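Side-chain contacts in kojibiose phosphorylase (Gut metagenome, PDB 6W0P), which belongs to glycoside hydrolase family 65, with an N-terminal beta domain, a helical central catalytic domain and a small C-terminal beta domain: residues His557-Ile560 against Lys561-Lys564; Ile725-Lys728 against Thr729-Leu733. All blocks are in the same frame, centred on the assembly; numbering follows the deposited sequence.

In the fold
Both interactions are local. Each joins residues a few positions apart on one continuous stretch of chain. Interaction 1 lies on the surface, in a loop of the central catalytic domain between helices 522-534 and 590-596. Interaction 2 is partly buried and belongs to the C-terminal domain, where it joins strand 722-726 to strand 733-737. The centres of interaction 1 and interaction 2 are about 51 Å apart, and the two share no element. Chemistry follows place. The exposed turn of interaction 1 is held by several backbone and side-chain bonds, with a salt bridge at its edge. In interaction 2 one buried lysine ammonium group gathers oxygens, mostly from the backbone, inside the connection between two sheets.

Interaction 1 (His557-Ile560 against Lys561-Lys564); sequences HVDI and KTIK
Asp559 and Lys561 form the charged part of this short turn. The carboxylate oxygen OD2 of Asp559 uses its syn lone pair to meet NZ of Lys561 at 3.3 Å, a salt bridge. The lysine chain reaches it by bending at chi3 (-78°) and again at chi4. Lys561 is exposed, so the pair sits at the solvent edge.

The hydrogen bonds shape the backbone. OD1 of Asp559 accepts from the backbone N of Lys561 at 3.1 Å, from above the carboxylate plane. The two carboxylate oxygens thus hold both ends of one residue. The carbonyl O of Asp559 takes two donors from Thr562. Thr562 OG1 lies 2.8 Å from Asp559 O, nearly along the C=O axis. Thr562 N lies 2.9 Å from Asp559 O, above the carbonyl plane. The next bond runs from Ile563 N to Ile560 O at 3.1 Å.

Apolar contacts are looser. CG2 of Thr562 rests 4.0 Å from CB of Asp559, and CD1 of Ile563 lies 4.4 Å from CG1 of Ile560. Outside the turn, Ile560 touches Leu618 and Ile563 touches Met568. Asp583 receives His557 ND1 and Val558 N, which ties down the incoming chain.

The Asp559 OD1 bond to Lys561 N defines an Asx turn. It leads here into a single short turn of 3-10 helix on the surface of the catalytic domain.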
loop_
_atom_site.group_PDB
_atom_site.type_symbol
_atom_site.label_atom_id
_atom_site.label_comp_id
_atom_site.label_asym_id
_atom_site.label_seq_id
_atom_site.Cartn_x
_atom_site.Cartn_y
_atom_site.Cartn_z
ATOM N N HIS A 557 2.274 22.424 -13.993
ATOM C CA HIS A 557 2.283 22.056 -15.430
ATOM C C HIS A 557 3.561 21.283 -15.735
ATOM O O HIS A 557 4.640 21.802 -15.410
ATOM C CB HIS A 557 2.173 23.295 -16.338
ATOM C CG HIS A 557 2.161 22.901 -17.776
ATOM N ND1 HIS A 557 1.161 22.077 -18.306
ATOM C CD2 HIS A 557 3.036 23.144 -18.781
ATOM C CE1 HIS A 557 1.426 21.866 -19.586
ATOM N NE2 HIS A 557 2.565 22.509 -19.898
ATOM N N VAL A 558 3.444 20.080 -16.296
ATOM C CA VAL A 558 4.585 19.390 -16.968
ATOM C C VAL A 558 4.194 19.149 -18.427
ATOM O O VAL A 558 3.126 18.541 -18.690
ATOM C CB VAL A 558 5.027 18.074 -16.298
ATOM C CG1 VAL A 558 6.191 17.450 -17.072
ATOM C CG2 VAL A 558 5.426 18.251 -14.834
ATOM N N ASP A 559 5.044 19.622 -19.330
ATOM C CA ASP A 559 4.911 19.386 -20.788
ATOM C C ASP A 559 5.429 17.966 -21.043
ATOM O O ASP A 559 6.631 17.701 -20.831
ATOM C CB ASP A 559 5.625 20.479 -21.583
ATOM C CG ASP A 559 5.531 20.339 -23.098
ATOM O OD1 ASP A 559 4.961 19.335 -23.589
ATOM O OD2 ASP A 559 6.034 21.259 -23.784
ATOM N N ILE A 560 4.540 17.075 -21.451
ATOM C CA ILE A 560 4.869 15.650 -21.719
ATOM C C ILE A 560 6.040 15.548 -22.720
ATOM O O ILE A 560 6.777 14.541 -22.646
ATOM C CB ILE A 560 3.607 14.913 -22.195
ATOM C CG1 ILE A 560 2.652 14.713 -21.021
ATOM C CG2 ILE A 560 3.975 13.600 -22.864
ATOM C CD1 ILE A 560 1.330 14.117 -21.408
ATOM N N LYS A 561 6.208 16.529 -23.612
ATOM C CA LYS A 561 7.273 16.535 -24.652
ATOM C C LYS A 561 8.663 16.624 -24.002
ATOM O O LYS A 561 9.631 16.277 -24.693
ATOM C CB LYS A 561 7.039 17.667 -25.659
ATOM C CG LYS A 561 5.781 17.500 -26.509
ATOM C CD LYS A 561 5.645 18.491 -27.664
ATOM C CE LYS A 561 5.188 19.880 -27.248
ATOM N NZ LYS A 561 6.331 20.798 -27.011
ATOM N N THR A 562 8.766 17.028 -22.726
ATOM C CA THR A 562 10.059 17.194 -22.001
ATOM C C THR A 562 10.427 15.910 -21.250
ATOM O O THR A 562 11.526 15.832 -20.688
ATOM C CB THR A 562 10.030 18.371 -21.015
ATOM O OG1 THR A 562 9.255 17.952 -19.887
ATOM C CG2 THR A 562 9.505 19.652 -21.636
ATOM N N ILE A 563 9.538 14.932 -21.213
ATOM C CA ILE A 563 9.841 13.630 -20.571
ATOM C C ILE A 563 10.726 12.871 -21.561
ATOM O O ILE A 563 10.299 12.663 -22.709
ATOM C CB ILE A 563 8.544 12.896 -20.174
ATOM C CG1 ILE A 563 7.764 13.696 -19.122
ATOM C CG2 ILE A 563 8.844 11.485 -19.691
ATOM C CD1 ILE A 563 6.310 13.303 -18.989
ATOM N N LYS A 564 11.937 12.519 -21.137
ATOM C CA LYS A 564 12.915 11.777 -21.972
ATOM C C LYS A 564 12.412 10.334 -22.086
ATOM O O LYS A 564 11.510 9.951 -21.312
ATOM C CB LYS A 564 14.328 11.863 -21.380
ATOM C CG LYS A 564 14.861 13.266 -21.096
ATOM C CD LYS A 564 15.715 13.382 -19.824
ATOM C CE LYS A 564 15.471 14.664 -19.040
ATOM N NZ LYS A 564 15.981 14.591 -17.645
#

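Interaction 2 (Ile725-Lys728 against Thr729-Leu733); sequences ITKK and TKNIL
The side chain of Lys727 crosses that of Thr729 at about a right angle. Its aliphatic part runs past the hydroxyl, with CD of Lys727 only 3.1 Å from OG1 of Thr729. The chain is extended through chi2 and chi3 and then bends at chi4 (60°). This last bend turns NZ back to the loop that follows.

Lys727 NZ donates to the carbonyl O of Asn731 at 2.6 Å, nearly in line with that C=O bond (C=O...donor angle 163°). Lys727 NZ also donates to OG1 of Thr729 at 2.8 Å. Ile745 O, outside the loop, is a further acceptor. These three oxygens could use the three N-H of the ammonium group. A weak bond from Lys727 NZ to the carbonyl O of Thr729, at 3.0 Å, can at most share one of them. This ring of oxygens probably steadies the buried charge. OG1 of Thr729 is also bonded to His712 ND1, so the histidine probably helps to position the hydroxyl beside the lysine chain.

Leu733 adds an apolar contact. CB of Leu733 lies 4.1 Å from CE of Lys727, and the leucine packs on His712 and Leu714 of strand 712-718.

Lys727 also pairs through its backbone with Asp746, and Leu733 with Leu744. The loop thus links strand 722-726 of a five-stranded antiparallel sheet to strand 733-737 of the neighbouring four-stranded mixed sheet, with strands 712-718 and 740-744 beside it.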
loop_
_atom_site.group_PDB
_atom_site.type_symbol
_atom_site.label_atom_id
_atom_site.label_comp_id
_atom_site.label_asym_id
_atom_site.label_seq_id
_atom_site.Cartn_x
_atom_site.Cartn_y
_atom_site.Cartn_z
ATOM N N ILE A 725 -23.686 2.057 -49.098
ATOM C CA ILE A 725 -24.364 1.399 -47.950
ATOM C C ILE A 725 -25.388 0.446 -48.556
ATOM O O ILE A 725 -26.184 0.924 -49.422
ATOM C CB ILE A 725 -25.029 2.437 -47.028
ATOM C CG1 ILE A 725 -24.024 3.459 -46.480
ATOM C CG2 ILE A 725 -25.803 1.756 -45.916
ATOM C CD1 ILE A 725 -24.655 4.759 -46.048
ATOM N N THR A 726 -25.354 -0.830 -48.152
ATOM C CA THR A 726 -26.244 -1.884 -48.688
ATOM C C THR A 726 -26.868 -2.684 -47.539
ATOM O O THR A 726 -26.245 -2.808 -46.458
ATOM C CB THR A 726 -25.515 -2.783 -49.704
ATOM O OG1 THR A 726 -24.184 -3.084 -49.260
ATOM C CG2 THR A 726 -25.409 -2.156 -51.075
ATOM N N LYS A 727 -28.050 -3.237 -47.800
ATOM C CA LYS A 727 -28.704 -4.282 -46.979
ATOM C C LYS A 727 -29.636 -5.119 -47.868
ATOM O O LYS A 727 -29.973 -4.674 -48.973
ATOM C CB LYS A 727 -29.431 -3.643 -45.785
ATOM C CG LYS A 727 -30.783 -3.011 -46.055
ATOM C CD LYS A 727 -31.365 -2.270 -44.880
ATOM C CE LYS A 727 -32.633 -1.533 -45.264
ATOM N NZ LYS A 727 -33.692 -2.437 -45.770
ATOM N N LYS A 728 -30.077 -6.271 -47.352
ATOM C CA LYS A 728 -30.942 -7.249 -48.072
ATOM C C LYS A 728 -32.375 -7.207 -47.523
ATOM O O LYS A 728 -33.250 -7.818 -48.138
ATOM C CB LYS A 728 -30.360 -8.661 -47.918
ATOM C CG LYS A 728 -28.913 -8.810 -48.363
ATOM C CD LYS A 728 -28.716 -8.597 -49.841
ATOM C CE LYS A 728 -28.268 -9.855 -50.548
ATOM N NZ LYS A 728 -26.855 -10.148 -50.224
ATOM N N THR A 729 -32.598 -6.591 -46.368
ATOM C CA THR A 729 -33.945 -6.476 -45.776
ATOM C C THR A 729 -34.791 -5.625 -46.723
ATOM O O THR A 729 -34.223 -4.820 -47.484
ATOM C CB THR A 729 -33.903 -5.915 -44.350
ATOM O OG1 THR A 729 -33.059 -4.768 -44.354
ATOM C CG2 THR A 729 -33.437 -6.939 -43.335
ATOM N N LYS A 730 -36.108 -5.789 -46.659
ATOM C CA LYS A 730 -37.058 -5.197 -47.632
ATOM C C LYS A 730 -37.596 -3.874 -47.108
ATOM O O LYS A 730 -38.112 -3.118 -47.929
ATOM C CB LYS A 730 -38.224 -6.151 -47.897
ATOM C CG LYS A 730 -37.816 -7.533 -48.396
ATOM C CD LYS A 730 -37.044 -7.464 -49.690
ATOM C CE LYS A 730 -36.621 -8.825 -50.199
ATOM N NZ LYS A 730 -35.960 -8.688 -51.518
ATOM N N ASN A 731 -37.533 -3.644 -45.800
ATOM C CA ASN A 731 -38.217 -2.500 -45.149
ATOM C C ASN A 731 -37.270 -1.292 -45.096
ATOM O O ASN A 731 -36.048 -1.454 -45.194
ATOM C CB ASN A 731 -38.756 -2.878 -43.768
ATOM C CG ASN A 731 -37.689 -3.417 -42.843
ATOM O OD1 ASN A 731 -36.880 -4.254 -43.248
ATOM N ND2 ASN A 731 -37.688 -2.951 -41.606
ATOM N N ILE A 732 -37.831 -0.100 -44.955
ATOM C CA ILE A 732 -37.064 1.174 -44.900
ATOM C C ILE A 732 -36.297 1.239 -43.578
ATOM O O ILE A 732 -36.928 1.121 -42.516
ATOM C CB ILE A 732 -38.023 2.365 -45.085
ATOM C CG1 ILE A 732 -38.519 2.452 -46.538
ATOM C CG2 ILE A 732 -37.374 3.666 -44.598
ATOM C CD1 ILE A 732 -39.769 3.297 -46.708
ATOM N N LEU A 733 -34.980 1.444 -43.642
ATOM C CA LEU A 733 -34.223 1.972 -42.480
ATOM C C LEU A 733 -33.879 3.421 -42.771
ATOM O O LEU A 733 -33.152 3.693 -43.719
ATOM C CB LEU A 733 -32.940 1.170 -42.225
ATOM C CG LEU A 733 -32.117 1.693 -41.049
ATOM C CD1 LEU A 733 -32.921 1.615 -39.757
ATOM C CD2 LEU A 733 -30.790 0.945 -40.912
#